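Local coordinates for protein monoacylglycerol lipase (Palaeococcus ferrophilus, PDB 6QE2) that hydrolyses monoacylglycerols to glycerol and a free fatty acid, as a monoacylglycerol lipase with an alpha/beta-hydrolase fold, at residues A[14-20]-A[42-48]; A[80-86]-A[104-110]. The contacts are given in a common frame with arbitrary orientation. Numbering follows the deposited sequence.

Interaction 1. Residues A[14-20]-A[42-48]; sequences GWVVLVH and GVYAFDW
Strands 15-19 and 42-46 are parallel neighbours in the central sheet of an alpha/beta-hydrolase fold, joined by a beta-alpha-beta crossover through helix 30-38. Their axes approach to 4.6 Å and cross at -24°. Trp15 pairs with Gly42, Val16 with Val43 and Val17 with Tyr44. The ladder runs Gly42 N to Gly14 O (3.0 Å), Val16 N to Gly42 O (2.9 Å), Tyr44 N to Val16 O (2.9 Å) and Leu18 N to Tyr44 O (3.0 Å). Then the strands separate, and a water bridges Leu18 O, His20 N and Phe46 O at 2.7, 2.8 and 2.6 Å.

Trp15, Val17 and Tyr44 lie on one face of the sheet. Trp15 (m, chi2 97°) brings its indole close to Gly42, CE3 3.4 Å from Gly42 C. A CB on Gly42 would clash there. Tyr44 (t) carries its hydroxyl away to Glu76 and Arg5. Val16, Leu18, Val43 and Ala45 lie on the opposite face; Leu18 (t, p) sets CD2 4.2 Å from Ala45 CB. Phe46 (p) swings back, its CE1 4.1 Å from Val19 CG2. Trp48 (m) packs CZ2 4.0 Å from Val19 CG1. His20 (p) turns its ring to segment 42-48, where NE2 accepts a hydrogen bond from Trp48 N at 3.0 Å.

Interaction 2. Residues A[80-86]-A[104-110]; sequences KPFLFGH and IMGVVAS
This is the parallel pair whose first strand, 82-86, leads into the probable nucleophile elbow of the alpha/beta-hydrolase fold. Helix 88-99 then crosses back, and strand 106-110 returns beside the first. The axes lie 4.7 Å apart at closest approach and only 11° from parallel. Leu83 pairs with Val107, Phe84 with Val108, Gly85 with Ala109 and His86 with Ser110. Hydrogen bonds run Met105 N to Pro81 O (2.8 Å), Leu83 N to Gly106 O (3.0 Å), Val108 N to Leu83 O (2.8 Å), Gly85 N to Val108 O (3.0 Å) and Ser110 N to Gly85 O (2.8 Å).

The hollow at Gly106 takes the ring of Phe82 (m, chi2 94°). An ideal CB on Gly106 would lie only 3.0 Å from Phe82 CD2. Met105 covers one face of that ring in a CH-pi contact, its CB 3.6 Å from the Phe82 ring centroid. On the same side of the sheet as Phe82, the Phe84 ring (t) sets its edge against Val108, Phe84 CD1 3.6 Å from Val108 CG1, and reaches Ser110 CB with its CZ at 3.9 Å. Helix 242-256 covers this side of the sheet. On the other side of the sheet Leu83 (m, t) fits between Ile104 and Val107: its CG is 3.8 Å from Ile104 CG2 and its CB 4.4 Å from Val107 CG2. Helix 88-99 packs there.

At the C-terminal end His86 (t) meets the rings of His233 and Phe236, and its NE2 is hydrogen-bonded to a glycerol, probably from the crystallisation liquor. The ring edge faces Ser110 (t), with His86 ND1 hydrogen-bonded to Ser110 OG at 2.8 Å.

How the interactions relate
Both contacts belong to one mixed sheet, and their centres are about 9 Å apart. Along the chain, both segments of interaction 1 come first and those of interaction 2 follow. Across the sheet the order is 42-46, 15-19, 82-86, 106-110, so strands 15-19 and 82-86 join the two contacts. Probable hydrogen bonds link them, Val17 N to Phe82 O and Val19 N to Phe84 O, both 2.8 Å. Leu18 CD1 also packs 3.4 Å from Phe84 CD2. These four parallel strands are inner strands of the sheet. The likely nucleophile, Ser87, directly follows strand 82-86, and His233 and Asp203 would complete a Ser-His-Asp triad, consistent with the lipase activity.

Interaction 1. Residues A[14-20]-A[42-48]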
ATOM      1  N   GLY A  14     -13.287   6.660  14.418  1.00 32.48           N
ATOM      2  CA  GLY A  14     -12.013   5.996  14.572  1.00 30.20           C
ATOM      3  C   GLY A  14     -10.991   6.566  13.608  1.00 29.95           C
ATOM      4  O   GLY A  14     -11.217   7.574  12.931  1.00 25.08           O
ATOM      5  N   TRP A  15      -9.859   5.870  13.526  1.00 28.66           N
ATOM      6  CA  TRP A  15      -8.718   6.299  12.739  1.00 22.83           C
ATOM      7  C   TRP A  15      -8.485   5.365  11.560  1.00 16.30           C
ATOM      8  O   TRP A  15      -8.725   4.159  11.640  1.00 23.66           O
ATOM      9  CB  TRP A  15      -7.446   6.334  13.585  1.00 19.52           C
ATOM     10  CG  TRP A  15      -7.386   7.504  14.504  1.00 21.82           C
ATOM     11  CD1 TRP A  15      -7.721   7.530  15.822  1.00 31.05           C
ATOM     12  CD2 TRP A  15      -6.976   8.830  14.163  1.00 24.98           C
ATOM     13  NE1 TRP A  15      -7.533   8.792  16.333  1.00 27.05           N
ATOM     14  CE2 TRP A  15      -7.077   9.611  15.333  1.00 26.91           C
ATOM     15  CE3 TRP A  15      -6.522   9.433  12.985  1.00 25.10           C
ATOM     16  CZ2 TRP A  15      -6.749  10.961  15.357  1.00 23.94           C
ATOM     17  CZ3 TRP A  15      -6.197  10.774  13.010  1.00 22.82           C
ATOM     18  CH2 TRP A  15      -6.317  11.526  14.189  1.00 29.52           C
ATOM     19  N   VAL A  16      -7.937   5.928  10.496  1.00 19.84           N
ATOM     20  CA  VAL A  16      -7.515   5.155   9.349  1.00 16.29           C
ATOM     21  C   VAL A  16      -6.068   5.565   9.120  1.00 19.50           C
ATOM     22  O   VAL A  16      -5.779   6.738   8.987  1.00 22.71           O
ATOM     23  CB  VAL A  16      -8.313   5.438   8.073  1.00 24.55           C
ATOM     24  CG1 VAL A  16      -7.720   4.658   6.920  1.00 23.25           C
ATOM     25  CG2 VAL A  16      -9.759   5.047   8.247  1.00 26.84           C
ATOM     26  N   VAL A  17      -5.167   4.597   9.130  1.00 20.92           N
ATOM     27  CA  VAL A  17      -3.760   4.862   8.890  1.00 22.94           C
ATOM     28  C   VAL A  17      -3.502   4.614   7.418  1.00 22.81           C
ATOM     29  O   VAL A  17      -3.798   3.553   6.912  1.00 21.79           O
ATOM     30  CB  VAL A  17      -2.841   3.964   9.726  1.00 18.66           C
ATOM     31  CG1 VAL A  17      -1.395   4.236   9.375  1.00 23.84           C
ATOM     32  CG2 VAL A  17      -3.072   4.197  11.205  1.00 23.43           C
ATOM     33  N   LEU A  18      -2.952   5.614   6.749  1.00 24.18           N
ATOM     34  CA  LEU A  18      -2.676   5.539   5.329  1.00 25.13           C
ATOM     35  C   LEU A  18      -1.229   5.170   5.054  1.00 22.98           C
ATOM     36  O   LEU A  18      -0.326   5.822   5.532  1.00 22.83           O
ATOM     37  CB  LEU A  18      -2.995   6.876   4.673  1.00 27.44           C
ATOM     38  CG  LEU A  18      -2.524   7.019   3.232  1.00 39.05           C
ATOM     39  CD1 LEU A  18      -3.561   6.427   2.304  1.00 44.84           C
ATOM     40  CD2 LEU A  18      -2.271   8.468   2.887  1.00 38.61           C
ATOM     41  N   VAL A  19      -1.033   4.129   4.259  1.00 20.10           N
ATOM     42  CA  VAL A  19       0.290   3.624   3.929  1.00 22.52           C
ATOM     43  C   VAL A  19       0.486   3.634   2.413  1.00 23.83           C
ATOM     44  O   VAL A  19      -0.082   2.818   1.709  1.00 22.50           O
ATOM     45  CB  VAL A  19       0.464   2.204   4.487  1.00 21.46           C
ATOM     46  CG1 VAL A  19       1.886   1.727   4.312  1.00 24.52           C
ATOM     47  CG2 VAL A  19       0.070   2.165   5.949  1.00 23.45           C
ATOM     48  N   HIS A  20       1.301   4.579   1.928  1.00 22.96           N
ATOM     49  CA  HIS A  20       1.529   4.747   0.485  1.00 22.66           C
ATOM     50  C   HIS A  20       2.496   3.673  -0.034  1.00 21.08           C
ATOM     51  O   HIS A  20       2.999   2.839   0.709  1.00 23.45           O
ATOM     52  CB  HIS A  20       2.032   6.180   0.158  1.00 23.52           C
ATOM     53  CG  HIS A  20       3.427   6.508   0.635  1.00 21.13           C
ATOM     54  ND1 HIS A  20       4.558   5.953   0.043  1.00 25.36           N
ATOM     55  CD2 HIS A  20       3.879   7.335   1.603  1.00 22.72           C
ATOM     56  CE1 HIS A  20       5.636   6.417   0.640  1.00 21.41           C
ATOM     57  NE2 HIS A  20       5.257   7.266   1.587  1.00 24.08           N
ATOM     58  N   GLY A  42     -10.819  10.112  11.295  1.00 24.64           N
ATOM     59  CA  GLY A  42      -9.529  10.753  11.275  1.00 24.45           C
ATOM     60  C   GLY A  42      -8.610   9.918  10.402  1.00 22.08           C
ATOM     61  O   GLY A  42      -8.774   8.710  10.301  1.00 24.44           O
ATOM     62  N   VAL A  43      -7.672  10.580   9.734  1.00 21.57           N
ATOM     63  CA  VAL A  43      -6.688   9.896   8.899  1.00 21.27           C
ATOM     64  C   VAL A  43      -5.308  10.269   9.409  1.00 22.21           C
ATOM     65  O   VAL A  43      -5.008  11.454   9.590  1.00 26.49           O
ATOM     66  CB  VAL A  43      -6.833  10.253   7.409  1.00 28.03           C
ATOM     67  CG1 VAL A  43      -5.743   9.548   6.586  1.00 24.01           C
ATOM     68  CG2 VAL A  43      -8.223   9.875   6.900  1.00 26.75           C
ATOM     69  N   TYR A  44      -4.481   9.257   9.663  1.00 20.07           N
ATOM     70  CA  TYR A  44      -3.094   9.450  10.066  1.00 20.58           C
ATOM     71  C   TYR A  44      -2.241   9.108   8.857  1.00 23.55           C
ATOM     72  O   TYR A  44      -2.218   7.954   8.416  1.00 24.25           O
ATOM     73  CB  TYR A  44      -2.737   8.580  11.271  1.00 20.29           C
ATOM     74  CG  TYR A  44      -1.451   8.973  11.974  1.00 21.48           C
ATOM     75  CD1 TYR A  44      -0.228   8.916  11.316  1.00 25.66           C
ATOM     76  CD2 TYR A  44      -1.462   9.398  13.291  1.00 24.19           C
ATOM     77  CE1 TYR A  44       0.946   9.274  11.951  1.00 24.39           C
ATOM     78  CE2 TYR A  44      -0.291   9.757  13.935  1.00 28.56           C
ATOM     79  CZ  TYR A  44       0.909   9.687  13.258  1.00 25.56           C
ATOM     80  OH  TYR A  44       2.080  10.036  13.889  1.00 27.18           O
ATOM     81  N   ALA A  45      -1.563  10.111   8.313  1.00 24.19           N
ATOM     82  CA  ALA A  45      -0.725   9.928   7.140  1.00 28.22           C
ATOM     83  C   ALA A  45       0.738  10.064   7.526  1.00 27.19           C
ATOM     84  O   ALA A  45       1.091  10.799   8.453  1.00 24.88           O
ATOM     85  CB  ALA A  45      -1.072  10.948   6.051  1.00 27.71           C
ATOM     86  N   PHE A  46       1.592   9.350   6.804  1.00 24.09           N
ATOM     87  CA  PHE A  46       3.025   9.522   6.969  1.00 21.92           C
ATOM     88  C   PHE A  46       3.679   9.222   5.632  1.00 20.97           C
ATOM     89  O   PHE A  46       3.109   8.535   4.786  1.00 23.26           O
ATOM     90  CB  PHE A  46       3.607   8.610   8.065  1.00 21.81           C
ATOM     91  CG  PHE A  46       3.598   7.137   7.706  1.00 25.38           C
ATOM     92  CD1 PHE A  46       2.474   6.355   7.932  1.00 26.39           C
ATOM     93  CD2 PHE A  46       4.710   6.546   7.125  1.00 25.42           C
ATOM     94  CE1 PHE A  46       2.466   5.007   7.594  1.00 24.76           C
ATOM     95  CE2 PHE A  46       4.705   5.199   6.777  1.00 25.73           C
ATOM     96  CZ  PHE A  46       3.579   4.431   7.013  1.00 25.24           C
ATOM     97  N   ASP A  47       4.882   9.747   5.448  1.00 25.69           N
ATOM     98  CA  ASP A  47       5.704   9.395   4.302  1.00 27.02           C
ATOM     99  C   ASP A  47       6.784   8.430   4.764  1.00 24.61           C
ATOM    100  O   ASP A  47       7.440   8.666   5.783  1.00 24.85           O
ATOM    101  CB  ASP A  47       6.309  10.642   3.652  1.00 26.51           C
ATOM    102  CG  ASP A  47       5.277  11.460   2.883  1.00 26.97           C
ATOM    103  OD1 ASP A  47       4.116  11.009   2.778  1.00 26.53           O
ATOM    104  OD2 ASP A  47       5.620  12.548   2.373  1.00 29.80           O
ATOM    105  N   TRP A  48       6.921   7.310   4.049  1.00 22.27           N
ATOM    106  CA  TRP A  48       7.942   6.323   4.366  1.00 22.18           C
ATOM    107  C   TRP A  48       9.324   6.959   4.415  1.00 20.89           C
ATOM    108  O   TRP A  48       9.569   7.966   3.737  1.00 24.85           O
ATOM    109  CB  TRP A  48       7.992   5.222   3.312  1.00 19.20           C
ATOM    110  CG  TRP A  48       6.875   4.227   3.253  1.00 20.41           C
ATOM    111  CD1 TRP A  48       5.533   4.479   3.161  1.00 24.51           C
ATOM    112  CD2 TRP A  48       7.020   2.804   3.167  1.00 20.58           C
ATOM    113  NE1 TRP A  48       4.837   3.298   3.059  1.00 23.92           N
ATOM    114  CE2 TRP A  48       5.727   2.254   3.056  1.00 25.47           C
ATOM    115  CE3 TRP A  48       8.121   1.939   3.181  1.00 23.41           C
ATOM    116  CZ2 TRP A  48       5.503   0.879   2.967  1.00 23.18           C
ATOM    117  CZ3 TRP A  48       7.898   0.574   3.086  1.00 22.58           C
ATOM    118  CH2 TRP A  48       6.598   0.056   2.985  1.00 26.77           C
TER
HETATM  119  O   HOH W   1       1.675   6.572   3.921  1.00 29.44           O

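Interaction 2. Residues A[80-86]-A[104-110]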
ATOM      1  N   LYS A  80      -7.187   1.008  18.396  1.00 28.89           N
ATOM      2  CA  LYS A  80      -7.019   0.161  17.200  0.58 29.24           C
ATOM      3  C   LYS A  80      -7.495   0.928  15.977  1.00 28.08           C
ATOM      4  O   LYS A  80      -8.657   1.366  15.954  1.00 29.06           O
ATOM      5  CB  LYS A  80      -7.809  -1.145  17.345  0.58 27.73           C
ATOM      6  CG  LYS A  80      -7.260  -2.051  18.431  0.58 33.87           C
ATOM      7  CD  LYS A  80      -8.055  -3.321  18.654  0.58 38.73           C
ATOM      8  CE  LYS A  80      -7.399  -4.132  19.780  0.58 35.12           C
ATOM      9  NZ  LYS A  80      -7.851  -5.537  19.826  0.58 45.28           N
ATOM     10  N   PRO A  81      -6.649   1.134  14.944  1.00 24.74           N
ATOM     11  CA  PRO A  81      -7.118   1.804  13.725  1.00 21.37           C
ATOM     12  C   PRO A  81      -7.495   0.852  12.629  1.00 21.59           C
ATOM     13  O   PRO A  81      -7.241  -0.355  12.725  1.00 25.41           O
ATOM     14  CB  PRO A  81      -5.908   2.636  13.307  1.00 27.73           C
ATOM     15  CG  PRO A  81      -4.755   1.663  13.653  1.00 28.19           C
ATOM     16  CD  PRO A  81      -5.187   0.866  14.878  1.00 28.07           C
ATOM     17  N   PHE A  82      -8.146   1.385  11.607  1.00 22.91           N
ATOM     18  CA  PHE A  82      -8.155   0.712  10.317  1.00 21.29           C
ATOM     19  C   PHE A  82      -6.870   1.045   9.571  1.00 19.17           C
ATOM     20  O   PHE A  82      -6.284   2.110   9.761  1.00 22.83           O
ATOM     21  CB  PHE A  82      -9.360   1.148   9.483  1.00 24.84           C
ATOM     22  CG  PHE A  82     -10.678   0.662  10.016  1.00 25.35           C
ATOM     23  CD1 PHE A  82     -11.434   1.458  10.860  1.00 35.89           C
ATOM     24  CD2 PHE A  82     -11.161  -0.586   9.666  1.00 27.65           C
ATOM     25  CE1 PHE A  82     -12.654   1.010  11.344  1.00 32.91           C
ATOM     26  CE2 PHE A  82     -12.374  -1.034  10.145  1.00 30.57           C
ATOM     27  CZ  PHE A  82     -13.119  -0.234  10.989  1.00 31.97           C
ATOM     28  N   LEU A  83      -6.435   0.129   8.704  1.00 21.37           N
ATOM     29  CA  LEU A  83      -5.302   0.372   7.821  1.00 21.34           C
ATOM     30  C   LEU A  83      -5.765   0.454   6.372  1.00 21.77           C
ATOM     31  O   LEU A  83      -6.596  -0.344   5.934  1.00 22.39           O
ATOM     32  CB  LEU A  83      -4.250  -0.735   7.942  1.00 21.06           C
ATOM     33  CG  LEU A  83      -3.692  -1.068   9.321  1.00 23.56           C
ATOM     34  CD1 LEU A  83      -2.653  -2.173   9.186  1.00 24.15           C
ATOM     35  CD2 LEU A  83      -3.081   0.163   9.947  1.00 23.94           C
ATOM     36  N   PHE A  84      -5.226   1.423   5.633  1.00 22.51           N
ATOM     37  CA  PHE A  84      -5.393   1.506   4.186  1.00 20.24           C
ATOM     38  C   PHE A  84      -4.016   1.601   3.554  1.00 18.65           C
ATOM     39  O   PHE A  84      -3.250   2.513   3.883  1.00 21.63           O
ATOM     40  CB  PHE A  84      -6.237   2.714   3.764  1.00 18.52           C
ATOM     41  CG  PHE A  84      -6.324   2.870   2.272  1.00 22.31           C
ATOM     42  CD1 PHE A  84      -7.294   2.197   1.556  1.00 26.60           C
ATOM     43  CD2 PHE A  84      -5.407   3.647   1.579  1.00 25.05           C
ATOM     44  CE1 PHE A  84      -7.362   2.306   0.181  1.00 31.35           C
ATOM     45  CE2 PHE A  84      -5.474   3.761   0.202  1.00 26.27           C
ATOM     46  CZ  PHE A  84      -6.453   3.092  -0.494  1.00 25.52           C
ATOM     47  N   GLY A  85      -3.712   0.694   2.633  1.00 20.35           N
ATOM     48  CA  GLY A  85      -2.429   0.713   1.958  1.00 21.39           C
ATOM     49  C   GLY A  85      -2.596   0.450   0.477  1.00 23.33           C
ATOM     50  O   GLY A  85      -3.506  -0.263   0.053  1.00 21.31           O
ATOM     51  N   HIS A  86      -1.706   1.048  -0.317  1.00 22.57           N
ATOM     52  CA  HIS A  86      -1.723   0.878  -1.765  1.00 22.69           C
ATOM     53  C   HIS A  86      -0.393   0.317  -2.254  1.00 23.35           C
ATOM     54  O   HIS A  86       0.671   0.847  -1.917  1.00 22.63           O
ATOM     55  CB  HIS A  86      -2.020   2.200  -2.473  1.00 22.72           C
ATOM     56  CG  HIS A  86      -1.775   2.150  -3.948  1.00 22.35           C
ATOM     57  ND1 HIS A  86      -2.602   1.467  -4.817  1.00 23.42           N
ATOM     58  CD2 HIS A  86      -0.785   2.677  -4.705  1.00 27.23           C
ATOM     59  CE1 HIS A  86      -2.136   1.585  -6.047  1.00 28.34           C
ATOM     60  NE2 HIS A  86      -1.032   2.309  -6.007  1.00 27.31           N
ATOM     61  N   ILE A 104      -5.532  -4.086  14.997  1.00 26.91           N
ATOM     62  CA  ILE A 104      -6.274  -3.255  14.062  1.00 23.32           C
ATOM     63  C   ILE A 104      -7.742  -3.640  13.951  1.00 21.93           C
ATOM     64  O   ILE A 104      -8.116  -4.738  14.298  1.00 28.87           O
ATOM     65  CB  ILE A 104      -5.651  -3.330  12.656  1.00 26.19           C
ATOM     66  CG1 ILE A 104      -5.692  -4.764  12.144  1.00 26.98           C
ATOM     67  CG2 ILE A 104      -4.224  -2.819  12.672  1.00 24.54           C
ATOM     68  CD1 ILE A 104      -5.281  -4.911  10.699  1.00 32.66           C
ATOM     69  N   MET A 105      -8.561  -2.710  13.473  1.00 25.28           N
ATOM     70  CA  MET A 105      -9.984  -2.946  13.271  1.00 26.36           C
ATOM     71  C   MET A 105     -10.289  -3.597  11.933  1.00 27.72           C
ATOM     72  O   MET A 105     -11.373  -4.167  11.764  1.00 28.33           O
ATOM     73  CB  MET A 105     -10.764  -1.630  13.354  1.00 25.91           C
ATOM     74  CG  MET A 105     -10.725  -0.947  14.705  1.00 39.14           C
ATOM     75  SD  MET A 105     -11.380  -2.026  15.982  1.00 46.26           S
ATOM     76  CE  MET A 105     -13.088  -2.151  15.469  1.00 48.44           C
ATOM     77  N   GLY A 106      -9.362  -3.531  10.993  1.00 24.53           N
ATOM     78  CA  GLY A 106      -9.595  -3.988   9.638  1.00 24.22           C
ATOM     79  C   GLY A 106      -8.527  -3.449   8.720  1.00 26.30           C
ATOM     80  O   GLY A 106      -7.785  -2.522   9.053  1.00 25.56           O
ATOM     81  N   VAL A 107      -8.431  -4.054   7.540  1.00 24.80           N
ATOM     82  CA  VAL A 107      -7.384  -3.691   6.591  1.00 26.35           C
ATOM     83  C   VAL A 107      -7.976  -3.593   5.192  1.00 25.80           C
ATOM     84  O   VAL A 107      -8.712  -4.484   4.751  1.00 25.77           O
ATOM     85  CB  VAL A 107      -6.197  -4.679   6.634  1.00 29.44           C
ATOM     86  CG1 VAL A 107      -6.651  -6.128   6.445  1.00 28.97           C
ATOM     87  CG2 VAL A 107      -5.164  -4.298   5.602  1.00 26.52           C
ATOM     88  N   VAL A 108      -7.686  -2.484   4.512  1.00 21.36           N
ATOM     89  CA  VAL A 108      -8.082  -2.249   3.129  1.00 20.50           C
ATOM     90  C   VAL A 108      -6.800  -2.172   2.316  1.00 22.97           C
ATOM     91  O   VAL A 108      -5.918  -1.358   2.623  1.00 21.52           O
ATOM     92  CB  VAL A 108      -8.890  -0.954   2.968  1.00 26.70           C
ATOM     93  CG1 VAL A 108      -9.290  -0.758   1.510  1.00 25.22           C
ATOM     94  CG2 VAL A 108     -10.106  -0.941   3.896  1.00 24.12           C
ATOM     95  N   ALA A 109      -6.685  -3.016   1.298  1.00 21.13           N
ATOM     96  CA  ALA A 109      -5.497  -3.058   0.455  1.00 22.71           C
ATOM     97  C   ALA A 109      -5.895  -2.761  -0.984  1.00 21.69           C
ATOM     98  O   ALA A 109      -6.682  -3.502  -1.581  1.00 23.66           O
ATOM     99  CB  ALA A 109      -4.795  -4.411   0.559  1.00 21.15           C
ATOM    100  N   SER A 110      -5.377  -1.660  -1.519  1.00 22.51           N
ATOM    101  CA  SER A 110      -5.545  -1.292  -2.918  1.00 23.87           C
ATOM    102  C   SER A 110      -4.360  -1.830  -3.709  1.00 18.42           C
ATOM    103  O   SER A 110      -3.212  -1.506  -3.399  1.00 21.10           O
ATOM    104  CB  SER A 110      -5.647   0.227  -3.049  1.00 26.87           C
ATOM    105  OG  SER A 110      -5.237   0.674  -4.329  1.00 26.29           O
TER